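Local coordinates for ethanolamine utilization protein EutL (Clostridium perfringens E str. JGS1987, PDB 4TME) that forms part of the bacterial microcompartment shell for ethanolamine utilization, as a trimer that binds ethanolamine, which is thought to control opening of its pore, at residues D45-T49 with Y124-V128; A65-Y69 with A80-I84; I121-A125 with F203-Q208; A146-A152 with F184-T190; A167-E171 with A195-A199. All coordinates share one frame. Where two conformers were deposited one is given. Residue numbers count along the deposited sequence, not the author numbering.

Contact 1 (D45-T49 with Y124-V128); sequences DVTYT and YAQCV. With ETA (ethanolamine), chain J.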
# COMPACT_ATOMS: atom_id res chain seq x y z
N ASP C 45 8.10 6.48 -12.41
CA ASP C 45 9.19 5.89 -13.18
C ASP C 45 9.89 6.93 -14.07
O ASP C 45 11.11 6.82 -14.31
CB ASP C 45 8.68 4.72 -14.00
CG ASP C 45 8.14 3.63 -13.12
OD1 ASP C 45 8.95 3.07 -12.34
OD2 ASP C 45 6.90 3.42 -13.15
N VAL C 46 9.16 7.95 -14.54
CA VAL C 46 9.83 9.08 -15.23
C VAL C 46 10.77 9.77 -14.26
O VAL C 46 11.90 10.11 -14.61
CB VAL C 46 8.82 10.08 -15.83
CG1 VAL C 46 9.52 11.41 -16.24
CG2 VAL C 46 8.14 9.45 -17.04
N THR C 47 10.32 9.96 -13.02
CA THR C 47 11.16 10.63 -12.04
C THR C 47 12.39 9.80 -11.70
O THR C 47 13.49 10.34 -11.59
CB THR C 47 10.36 10.97 -10.78
OG1 THR C 47 9.32 11.87 -11.17
CG2 THR C 47 11.22 11.66 -9.72
N TYR C 48 12.25 8.49 -11.57
CA TYR C 48 13.41 7.64 -11.29
C TYR C 48 14.43 7.71 -12.43
O TYR C 48 15.66 7.72 -12.20
CB TYR C 48 12.96 6.18 -11.09
CG TYR C 48 12.08 5.99 -9.86
CD1 TYR C 48 12.33 6.70 -8.68
CD2 TYR C 48 10.99 5.15 -9.90
CE1 TYR C 48 11.50 6.53 -7.56
CE2 TYR C 48 10.17 4.96 -8.79
CZ TYR C 48 10.45 5.65 -7.61
OH TYR C 48 9.65 5.48 -6.49
N THR C 49 13.94 7.77 -13.67
CA THR C 49 14.81 7.88 -14.83
C THR C 49 15.52 9.24 -14.81
O THR C 49 16.71 9.35 -15.16
CB THR C 49 14.02 7.70 -16.16
OG1 THR C 49 13.29 6.47 -16.10
CG2 THR C 49 14.94 7.65 -17.37
N TYR C 124 5.20 2.29 -19.87
CA TYR C 124 6.51 2.93 -20.04
C TYR C 124 7.41 1.91 -20.71
O TYR C 124 7.50 0.78 -20.25
CB TYR C 124 7.06 3.31 -18.68
CG TYR C 124 8.26 4.27 -18.61
CD1 TYR C 124 8.21 5.52 -19.21
CD2 TYR C 124 9.37 3.96 -17.82
CE1 TYR C 124 9.27 6.40 -19.08
CE2 TYR C 124 10.43 4.84 -17.69
CZ TYR C 124 10.37 6.05 -18.31
OH TYR C 124 11.43 6.95 -18.16
N ALA C 125 8.07 2.32 -21.78
CA ALA C 125 8.99 1.44 -22.49
C ALA C 125 10.17 2.29 -22.92
O ALA C 125 10.25 2.73 -24.07
CB ALA C 125 8.32 0.78 -23.67
N GLN C 126 11.03 2.57 -21.96
CA GLN C 126 12.07 3.59 -22.11
C GLN C 126 13.41 2.91 -22.27
O GLN C 126 13.81 2.09 -21.44
CB GLN C 126 12.07 4.52 -20.89
CG GLN C 126 13.16 5.60 -20.89
CD GLN C 126 12.93 6.71 -21.90
OE1 GLN C 126 11.85 6.84 -22.48
NE2 GLN C 126 13.96 7.52 -22.12
N CYS C 127 14.10 3.24 -23.35
CA CYS C 127 15.44 2.75 -23.54
C CYS C 127 16.37 3.76 -22.88
O CYS C 127 16.46 4.90 -23.33
CB CYS C 127 15.74 2.58 -25.02
SG CYS C 127 17.36 1.84 -25.32
N VAL C 128 17.01 3.35 -21.80
CA VAL C 128 18.02 4.17 -21.12
C VAL C 128 19.33 3.79 -21.79
O VAL C 128 19.89 2.74 -21.51
CB VAL C 128 18.05 3.92 -19.61
CG1 VAL C 128 19.14 4.76 -18.94
CG2 VAL C 128 16.69 4.20 -18.98
CA ETA J . 8.46 0.18 -10.51
N ETA J . 8.47 1.59 -10.20
C ETA J . 7.25 -0.09 -11.38
O ETA J . 6.06 0.08 -10.63
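A relay of two hydroxyls joins helix 44-57 to strand 122-128: Tyr-124 OH donates to Thr-49 OG1 at 2.8 Å, and Thr-49 OG1 in turn donates to Asp-45 O, also 2.8 Å away. That carbonyl already accepts the helical bond from Thr-49 N (3.1 Å), so the tyrosine is tied to the first turn of the helix. Its ring reaches across a wide gap, since the axes of the two segments approach only to 10.8 Å and run nearly parallel at 11°. Val-46 CG2 packs 3.8 Å from Tyr-124 CE1, and Asp-45 CB lies 4.0 Å from CD2 of the same ring. Farther along, Thr-49 CG2 meets Val-128 CG2 at 4.2 Å. Asp-45 OD1 accepts a bond from N of the chain J ethanolamine at 2.6 Å and is hydrogen-bonded to Tyr-149 OH. The helix thus packs against the sheet of the other half of the chain, and its first turn, through Asp-45, lines both ethanolamine pockets between the two BMC domains.

Contact 2 (A65-Y69 with A80-I84); sequences ARSMY and AGEVI. With ETA (ethanolamine), chain K.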
# COMPACT_ATOMS: atom_id res chain seq x y z
N ALA C 65 14.29 7.02 -2.85
CA ALA C 65 13.44 6.99 -4.02
C ALA C 65 12.28 6.04 -3.79
O ALA C 65 12.47 4.82 -3.82
CB ALA C 65 14.24 6.54 -5.27
N ARG C 66 11.10 6.59 -3.52
CA ARG C 66 9.94 5.75 -3.19
C ARG C 66 8.66 6.26 -3.85
O ARG C 66 8.47 7.48 -3.99
CB ARG C 66 9.70 5.70 -1.68
CG ARG C 66 10.77 5.02 -0.82
CD ARG C 66 10.81 3.51 -1.02
NE ARG C 66 9.49 2.88 -0.87
CZ ARG C 66 8.86 2.65 0.29
NH1 ARG C 66 9.42 2.98 1.44
NH2 ARG C 66 7.66 2.06 0.30
N SER C 67 7.80 5.31 -4.21
CA SER C 67 6.50 5.58 -4.80
C SER C 67 5.37 5.59 -3.75
O SER C 67 5.48 4.93 -2.72
CB SER C 67 6.19 4.50 -5.85
OG SER C 67 7.21 4.51 -6.86
N MET C 68 4.30 6.31 -4.07
CA MET C 68 3.16 6.46 -3.16
C MET C 68 2.07 5.40 -3.40
O MET C 68 1.76 5.05 -4.55
CB MET C 68 2.52 7.84 -3.29
CG MET C 68 3.48 8.99 -3.08
SD MET C 68 4.08 9.09 -1.39
CE MET C 68 5.82 8.93 -1.61
N TYR C 69 1.44 4.95 -2.32
CA TYR C 69 0.40 3.92 -2.45
C TYR C 69 -0.79 4.41 -3.27
O TYR C 69 -1.35 5.47 -3.00
CB TYR C 69 -0.07 3.43 -1.07
CG TYR C 69 1.01 2.73 -0.31
CD1 TYR C 69 1.41 1.43 -0.66
CD2 TYR C 69 1.63 3.33 0.78
CE1 TYR C 69 2.39 0.78 0.04
CE2 TYR C 69 2.64 2.68 1.49
CZ TYR C 69 3.01 1.40 1.10
OH TYR C 69 4.00 0.74 1.79
N ALA C 80 2.03 15.55 -2.83
CA ALA C 80 2.49 14.18 -2.65
C ALA C 80 2.74 13.43 -3.96
O ALA C 80 3.67 12.63 -4.05
CB ALA C 80 1.49 13.39 -1.79
N GLY C 81 1.91 13.69 -4.97
CA GLY C 81 2.05 13.02 -6.25
C GLY C 81 2.09 11.51 -6.07
O GLY C 81 1.30 10.95 -5.30
N GLU C 82 3.00 10.85 -6.76
CA GLU C 82 3.24 9.44 -6.51
C GLU C 82 4.71 9.07 -6.38
O GLU C 82 5.07 7.91 -6.48
CB GLU C 82 2.59 8.60 -7.61
CG GLU C 82 3.18 8.77 -8.99
CD GLU C 82 2.52 7.90 -10.05
OE1 GLU C 82 1.29 7.65 -9.96
OE2 GLU C 82 3.24 7.47 -11.00
N VAL C 83 5.57 10.05 -6.12
CA VAL C 83 6.97 9.74 -5.91
C VAL C 83 7.67 10.83 -5.09
O VAL C 83 7.35 12.01 -5.22
CB VAL C 83 7.71 9.58 -7.27
CG1 VAL C 83 7.69 10.87 -8.10
CG2 VAL C 83 9.13 9.08 -7.10
N ILE C 84 8.60 10.39 -4.25
CA ILE C 84 9.55 11.31 -3.61
C ILE C 84 10.95 10.81 -3.94
O ILE C 84 11.27 9.61 -3.84
CB ILE C 84 9.35 11.43 -2.07
CG1 ILE C 84 10.38 12.46 -1.54
CG2 ILE C 84 9.42 10.04 -1.39
CD1 ILE C 84 10.10 13.00 -0.20
CA ETA K . 3.24 4.40 -13.09
N ETA K . 3.06 4.56 -11.66
C ETA K . 2.52 5.50 -13.85
O ETA K . 2.93 6.79 -13.45
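Ala-65 opens the pairing with a CA-H...O contact, its CA 3.4 Å from Ile-84 O. Arg-66 and Ile-84 then form an antiparallel hydrogen-bonded pair: Arg-66 N donates to Ile-84 O at 3.0 Å, and Ile-84 N to Arg-66 O at 2.9 Å. The arginine side chain leads away to a salt bridge with Glu-181. Ser-67 faces Val-83 in a non-hydrogen-bonded pair, their CA atoms 4.3 Å apart, and Ser-67 OG is hydrogen-bonded to Tyr-48 on helix 44-57. At Met-68 the regular strand has ended, yet Met-68 N still donates to Glu-82 O at 3.0 Å. The methionine side chain fills the space beside the returning chain, with CG 3.7 Å from Gly-81 O and CE 3.8 Å from Ile-84 CG2. Tyr-69 turns away and meets its counterparts in both neighbouring subunits. Across from Met-68, Glu-82 sends its carboxylate to the chain K ethanolamine, which donates to Glu-82 OE2 from its O at 2.6 Å and from its N at 3.0 Å. This is the end of an edge pair of antiparallel strands in the first BMC domain, whose connecting loop ends in Glu-82, an acidic residue of an ethanolamine pocket.

Contact 3 (I121-A125 with F203-Q208); sequences ICYYA and FAEAVQ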
# COMPACT_ATOMS: atom_id res chain seq x y z
N ILE C 121 -5.36 2.74 -19.87
CA ILE C 121 -4.23 1.81 -19.78
C ILE C 121 -3.04 2.54 -20.35
O ILE C 121 -3.15 3.15 -21.40
CB ILE C 121 -4.47 0.49 -20.58
CG1 ILE C 121 -5.70 -0.24 -20.05
CG2 ILE C 121 -3.26 -0.42 -20.50
CD1 ILE C 121 -6.15 -1.41 -20.91
N CYS C 122 -1.91 2.48 -19.65
CA CYS C 122 -0.70 3.15 -20.12
C CYS C 122 0.53 2.36 -19.71
O CYS C 122 0.48 1.53 -18.78
CB CYS C 122 -0.62 4.56 -19.55
SG CYS C 122 -0.46 4.59 -17.75
N TYR C 123 1.64 2.63 -20.38
CA TYR C 123 2.87 1.89 -20.13
C TYR C 123 4.08 2.75 -20.40
O TYR C 123 4.00 3.80 -21.05
CB TYR C 123 2.93 0.65 -21.03
CG TYR C 123 2.90 0.98 -22.50
CD1 TYR C 123 1.70 1.09 -23.19
CD2 TYR C 123 4.07 1.18 -23.21
CE1 TYR C 123 1.67 1.41 -24.54
CE2 TYR C 123 4.06 1.50 -24.55
CZ TYR C 123 2.86 1.61 -25.21
OH TYR C 123 2.86 1.92 -26.55
N TYR C 124 5.20 2.29 -19.87
CA TYR C 124 6.51 2.93 -20.04
C TYR C 124 7.41 1.91 -20.71
O TYR C 124 7.50 0.78 -20.25
CB TYR C 124 7.06 3.31 -18.68
CG TYR C 124 8.26 4.27 -18.61
CD1 TYR C 124 8.21 5.52 -19.21
CD2 TYR C 124 9.37 3.96 -17.82
CE1 TYR C 124 9.27 6.40 -19.08
CE2 TYR C 124 10.43 4.84 -17.69
CZ TYR C 124 10.37 6.05 -18.31
OH TYR C 124 11.43 6.95 -18.16
N ALA C 125 8.07 2.32 -21.78
CA ALA C 125 8.99 1.44 -22.49
C ALA C 125 10.17 2.29 -22.92
O ALA C 125 10.25 2.73 -24.07
CB ALA C 125 8.32 0.78 -23.67
N PHE C 203 7.70 -4.98 -25.84
CA PHE C 203 6.92 -4.74 -24.63
C PHE C 203 5.73 -3.84 -24.97
O PHE C 203 4.59 -4.15 -24.62
CB PHE C 203 7.81 -4.10 -23.54
CG PHE C 203 7.13 -3.91 -22.19
CD1 PHE C 203 7.08 -4.96 -21.29
CD2 PHE C 203 6.57 -2.70 -21.84
CE1 PHE C 203 6.45 -4.80 -20.06
CE2 PHE C 203 5.96 -2.54 -20.60
CZ PHE C 203 5.90 -3.59 -19.72
N ALA C 204 5.99 -2.73 -25.67
CA ALA C 204 4.91 -1.82 -26.03
C ALA C 204 3.83 -2.52 -26.86
O ALA C 204 2.63 -2.36 -26.61
CB ALA C 204 5.46 -0.63 -26.80
N GLU C 205 4.26 -3.30 -27.84
CA GLU C 205 3.33 -3.99 -28.73
C GLU C 205 2.47 -4.97 -27.93
O GLU C 205 1.25 -5.08 -28.15
CB GLU C 205 4.09 -4.74 -29.83
CG GLU C 205 3.16 -5.39 -30.85
CD GLU C 205 3.91 -6.21 -31.89
OE1 GLU C 205 5.14 -6.07 -31.98
OE2 GLU C 205 3.25 -6.99 -32.60
N ALA C 206 3.09 -5.66 -26.98
CA ALA C 206 2.36 -6.65 -26.19
C ALA C 206 1.35 -5.98 -25.24
O ALA C 206 0.23 -6.48 -25.07
CB ALA C 206 3.32 -7.52 -25.40
N VAL C 207 1.72 -4.86 -24.62
CA VAL C 207 0.77 -4.15 -23.77
C VAL C 207 -0.42 -3.67 -24.61
O VAL C 207 -1.58 -3.81 -24.20
CB VAL C 207 1.42 -2.95 -23.03
CG1 VAL C 207 0.36 -2.20 -22.24
CG2 VAL C 207 2.52 -3.42 -22.07
N GLN C 208 -0.15 -3.16 -25.80
CA GLN C 208 -1.23 -2.65 -26.64
C GLN C 208 -2.14 -3.81 -27.04
O GLN C 208 -3.36 -3.64 -27.15
CB GLN C 208 -0.68 -1.93 -27.88
CG GLN C 208 -0.04 -0.60 -27.47
CD GLN C 208 0.24 0.35 -28.61
OE1 GLN C 208 -0.06 0.07 -29.78
NE2 GLN C 208 0.80 1.52 -28.27
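Tyr-123 is the main bump of the strand, its side chain directed at the 203-208 part of helix 193-212 and lodged in a hollow lined by Ala-204, Val-207 and Gln-208. The small methyl of Ala-204 lets the ring come close, with Tyr-123 CE2 3.4 Å from Ala-204 CB. Ala-204 O lies over one face of the ring. At the ring's far end Gln-208 NE2 makes a weak hydrogen bond to Tyr-123 OH (2.7 Å, with an N-H...O angle of 126°); the stronger partner of this amide nitrogen is Asn-3 OD1, to which it is also hydrogen-bonded. This is the alpha/beta packing of a BMC domain, in which helices 154-167 and 193-212 lie on one side of an antiparallel sheet; here strand and helix segments run almost antiparallel at 169°, their axes 8.8 Å apart. Phe-203 and Val-207 are the bumps from the helix side. The Phe-203 ring slides under the strand, where CE2 comes within 3.7 Å of Tyr-124 O and 4.4 Å of Tyr-123 CB, and CD2 lies 4.3 Å from Ala-125 CB. Val-207 fits between two side chains, its CG1 3.7 Å from Tyr-123 CD1 and 4.4 Å from Ile-121 CG2. Ala-125, small itself, brings the two backbones closest, its CA 6.3 Å from that of Ala-204, whereas the CA atoms of Ile-121 and Gln-208 stand 8.7 Å apart.

Contact 4 (A146-A152 with F184-T190); sequences ALAYLVA and FAGALLT. With ETA (ethanolamine), chain K; ETA (ethanolamine), chain J.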
# COMPACT_ATOMS: atom_id res chain seq x y z
N ALA C 146 23.33 0.01 -21.06
CA ALA C 146 21.96 0.33 -21.44
C ALA C 146 20.94 -0.50 -20.66
O ALA C 146 21.23 -1.63 -20.24
CB ALA C 146 21.76 0.12 -22.93
N LEU C 147 19.74 0.05 -20.51
CA LEU C 147 18.60 -0.69 -19.95
C LEU C 147 17.35 -0.50 -20.78
O LEU C 147 17.16 0.56 -21.38
CB LEU C 147 18.26 -0.24 -18.52
CG LEU C 147 19.19 -0.57 -17.37
CD1 LEU C 147 18.70 0.13 -16.14
CD2 LEU C 147 19.26 -2.09 -17.16
N ALA C 148 16.48 -1.51 -20.77
CA ALA C 148 15.08 -1.33 -21.08
C ALA C 148 14.32 -1.19 -19.76
O ALA C 148 14.38 -2.07 -18.93
CB ALA C 148 14.54 -2.50 -21.89
N TYR C 149 13.66 -0.06 -19.57
CA TYR C 149 12.88 0.24 -18.36
C TYR C 149 11.41 0.06 -18.74
O TYR C 149 10.85 0.88 -19.46
CB TYR C 149 13.22 1.66 -17.89
CG TYR C 149 12.76 2.05 -16.50
CD1 TYR C 149 11.67 1.45 -15.88
CD2 TYR C 149 13.44 3.05 -15.80
CE1 TYR C 149 11.26 1.85 -14.59
CE2 TYR C 149 13.05 3.45 -14.56
CZ TYR C 149 11.96 2.87 -13.96
OH TYR C 149 11.58 3.28 -12.71
N LEU C 150 10.84 -1.07 -18.30
CA LEU C 150 9.53 -1.53 -18.79
C LEU C 150 8.52 -1.53 -17.64
O LEU C 150 8.76 -2.19 -16.62
CB LEU C 150 9.66 -2.94 -19.36
CG LEU C 150 10.76 -3.11 -20.41
CD1 LEU C 150 10.82 -4.55 -20.93
CD2 LEU C 150 10.57 -2.15 -21.57
N VAL C 151 7.44 -0.77 -17.78
CA VAL C 151 6.41 -0.68 -16.74
C VAL C 151 5.02 -0.71 -17.35
O VAL C 151 4.76 -0.04 -18.33
CB VAL C 151 6.56 0.60 -15.90
CG1 VAL C 151 5.54 0.63 -14.76
CG2 VAL C 151 7.97 0.71 -15.33
N ALA C 152 4.13 -1.51 -16.78
CA ALA C 152 2.73 -1.52 -17.19
C ALA C 152 1.87 -2.03 -16.04
O ALA C 152 2.39 -2.44 -15.01
CB ALA C 152 2.54 -2.39 -18.44
N PHE C 184 1.46 -0.98 -10.31
CA PHE C 184 2.07 -1.33 -11.59
C PHE C 184 3.08 -2.47 -11.38
O PHE C 184 3.20 -3.05 -10.29
CB PHE C 184 2.75 -0.09 -12.20
CG PHE C 184 1.78 0.84 -12.89
CD1 PHE C 184 0.91 1.66 -12.17
CD2 PHE C 184 1.72 0.90 -14.28
CE1 PHE C 184 0.03 2.52 -12.83
CE2 PHE C 184 0.84 1.75 -14.94
CZ PHE C 184 -0.01 2.56 -14.21
N ALA C 185 3.79 -2.81 -12.45
CA ALA C 185 4.76 -3.90 -12.43
C ALA C 185 5.66 -3.75 -13.63
O ALA C 185 5.42 -2.88 -14.47
CB ALA C 185 4.04 -5.25 -12.46
N GLY C 186 6.67 -4.60 -13.73
CA GLY C 186 7.54 -4.55 -14.90
C GLY C 186 8.94 -4.98 -14.54
O GLY C 186 9.12 -5.82 -13.66
N ALA C 187 9.95 -4.42 -15.22
CA ALA C 187 11.32 -4.87 -15.01
C ALA C 187 12.32 -3.92 -15.63
O ALA C 187 11.97 -3.10 -16.49
CB ALA C 187 11.53 -6.26 -15.59
N LEU C 188 13.55 -4.06 -15.19
CA LEU C 188 14.72 -3.52 -15.86
C LEU C 188 15.44 -4.66 -16.55
O LEU C 188 15.84 -5.64 -15.88
CB LEU C 188 15.68 -2.84 -14.88
CG LEU C 188 15.13 -1.72 -14.00
CD1 LEU C 188 16.19 -1.21 -13.01
CD2 LEU C 188 14.59 -0.58 -14.86
N LEU C 189 15.63 -4.55 -17.86
CA LEU C 189 16.36 -5.55 -18.63
C LEU C 189 17.61 -4.90 -19.19
O LEU C 189 17.60 -3.71 -19.47
CB LEU C 189 15.53 -6.12 -19.79
CG LEU C 189 14.09 -6.52 -19.45
CD1 LEU C 189 13.39 -7.06 -20.69
CD2 LEU C 189 14.07 -7.57 -18.33
N THR C 190 18.68 -5.67 -19.38
CA THR C 190 19.89 -5.09 -19.97
C THR C 190 20.39 -5.88 -21.17
O THR C 190 20.06 -7.05 -21.35
CB THR C 190 21.04 -4.96 -18.94
OG1 THR C 190 22.08 -4.13 -19.48
CG2 THR C 190 21.64 -6.32 -18.56
CA ETA K . 3.24 4.40 -13.09
N ETA K . 3.06 4.56 -11.66
C ETA K . 2.52 5.50 -13.85
O ETA K . 2.93 6.79 -13.45
CA ETA J . 8.46 0.18 -10.51
N ETA J . 8.47 1.59 -10.20
C ETA J . 7.25 -0.09 -11.38
O ETA J . 6.06 0.08 -10.63
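Tyr-149 lies with one face of its ring against Leu-188, whose CD2 sits 3.8 Å from the ring centroid and 19° off the normal, a CH-pi contact across two neighbouring antiparallel strands in the sheet of the second BMC domain. Three hydrogen-bonded pairs hold the strands in register. Ala-148 N to Leu-189 O (2.8 Å) and Leu-189 N to Ala-148 O (3.0 Å) form the first; Leu-150 with Ala-187 and Ala-152 with Ala-185 repeat the pattern. Leu-150, Leu-189, Ala-148, Ala-152, Ala-185 and Ala-187 occupy the face covered by helices 154-167 and 193-212, where Leu-150 CD1 meets Leu-189 CD1 at 3.6 Å. On the other face are Tyr-149, Leu-188 and Val-151. Gly-186 pairs with Val-151 there; a side chain at this position would collide with Leu-150 O. Tyr-149 OH is hydrogen-bonded to Asp-45 OD1, which also binds the chain J ethanolamine. Both ethanolamines lie near the end of strand 146-152 and the start of strand 185-191. Val-151 CG1 lies 3.9 Å from C of the chain J molecule, and Phe-184 CB 3.7 Å from its O, whereas the chain K molecule has its N over one face of the Phe-184 ring, 3.6 Å from CD1. At the opposite end, Thr-190 OG1 donates to Ala-146 O at 2.7 Å.

Contact 5 (A167-E171 with A195-A199); sequences AADVE and ACKAA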
# COMPACT_ATOMS: atom_id res chain seq x y z
N ALA C 167 11.88 -11.60 -27.43
CA ALA C 167 12.12 -10.83 -28.67
C ALA C 167 13.55 -10.35 -28.82
O ALA C 167 13.99 -10.04 -29.94
CB ALA C 167 11.19 -9.64 -28.72
N ALA C 168 14.28 -10.28 -27.72
CA ALA C 168 15.51 -9.52 -27.71
C ALA C 168 16.57 -10.24 -26.89
O ALA C 168 16.24 -10.96 -25.95
CB ALA C 168 15.24 -8.13 -27.14
N ASP C 169 17.82 -10.03 -27.26
CA ASP C 169 18.94 -10.60 -26.53
C ASP C 169 19.22 -9.77 -25.28
O ASP C 169 20.21 -9.03 -25.20
CB ASP C 169 20.20 -10.66 -27.41
CG ASP C 169 21.29 -11.53 -26.82
OD1 ASP C 169 21.02 -12.23 -25.82
OD2 ASP C 169 22.43 -11.53 -27.36
N VAL C 170 18.31 -9.90 -24.31
CA VAL C 170 18.39 -9.14 -23.06
C VAL C 170 18.34 -10.05 -21.82
O VAL C 170 17.84 -11.18 -21.88
CB VAL C 170 17.24 -8.11 -22.97
CG1 VAL C 170 17.42 -7.03 -24.04
CG2 VAL C 170 15.88 -8.80 -23.08
N GLU C 171 18.87 -9.53 -20.72
CA GLU C 171 18.93 -10.21 -19.44
C GLU C 171 18.07 -9.50 -18.42
O GLU C 171 18.00 -8.27 -18.40
CB GLU C 171 20.36 -10.27 -18.89
CG GLU C 171 21.38 -10.89 -19.82
CD GLU C 171 22.77 -10.89 -19.21
OE1 GLU C 171 23.49 -9.87 -19.35
OE2 GLU C 171 23.13 -11.90 -18.57
N ALA C 195 19.42 -4.18 -28.59
CA ALA C 195 18.61 -5.22 -27.93
C ALA C 195 17.63 -4.62 -26.93
O ALA C 195 16.50 -5.10 -26.81
CB ALA C 195 19.50 -6.23 -27.23
N CYS C 196 18.04 -3.58 -26.21
CA CYS C 196 17.13 -2.92 -25.28
C CYS C 196 16.01 -2.22 -26.06
O CYS C 196 14.85 -2.27 -25.65
CB CYS C 196 17.87 -1.92 -24.38
SG CYS C 196 18.93 -2.73 -23.15
N LYS C 197 16.33 -1.63 -27.20
CA LYS C 197 15.29 -1.01 -28.02
C LYS C 197 14.30 -2.05 -28.55
O LYS C 197 13.07 -1.83 -28.57
CB LYS C 197 15.92 -0.24 -29.18
CG LYS C 197 14.92 0.37 -30.15
CD LYS C 197 13.97 1.33 -29.46
CE LYS C 197 12.99 1.96 -30.45
NZ LYS C 197 11.91 2.72 -29.77
N ALA C 198 14.81 -3.20 -28.96
CA ALA C 198 13.94 -4.28 -29.45
C ALA C 198 13.03 -4.77 -28.30
O ALA C 198 11.87 -5.13 -28.52
CB ALA C 198 14.76 -5.41 -29.99
N ALA C 199 13.55 -4.79 -27.08
CA ALA C 199 12.75 -5.24 -25.94
C ALA C 199 11.65 -4.21 -25.67
O ALA C 199 10.49 -4.57 -25.40
CB ALA C 199 13.63 -5.45 -24.70
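Apolar contacts dominate this meeting of loop and helix in the second BMC domain, where the connection from helix 154-167 to strand 171-176 packs on helix 193-212, the other helix covering the sheet. Ala-168, the first residue to leave helical geometry after helix 154-167, points its methyl at helix 193-212 and rests 4.0 Å from both partners there, Ala-168 CB to Ala-198 CB and Ala-168 CB to Ala-199 CB. Val-170 takes the neighbouring position, with CG1 3.9 Å from Ala-195 CB and 4.2 Å from Ala-199 CB. Alanines thus give the helix a shallow surface on which the loop can lie close; the CA atoms of Ala-168 and Ala-195 are only 5.3 Å apart.

Contacts of carbon with backbone oxygen add to these. Ala-168 CB lies 3.3 Å and Val-170 CG1 3.5 Å from Ala-195 O, an oxygen already engaged by Ala-199 N at 3.0 Å, while Asp-169 O approaches Ala-195 CB at 3.5 Å.

The segments share no polar bond. The loop's own inverse gamma turn, centred on Asp-169, is closed by a weak bond from Val-170 N to Ala-168 O at 2.8 Å. Between these two segments, therefore, the contact rests on van der Waals fit.

Contact 2 lies in the four-stranded sheet of the first BMC domain, while contacts 3, 4 and 5 build the second around its larger sheet and helix 193-212, used by both 3 and 5. Contact 1 bridges the two halves: its helix touches contact 2 through Tyr-48 and Ser-67, and its strand 122-128, shared with contact 3, neighbours strand 146-152 of contact 4. The centres of contacts 1 and 4 are 8 Å apart, those of 2 and 5 29 Å. Along the chain, contact 2 falls between the segments of contact 1, and contacts 4 and 5 interlock within the span of contact 3. One ethanolamine touches contacts 1 and 4, the other contacts 2 and 4 and also Asp-45 of contact 1, so the ligands sit between the halves.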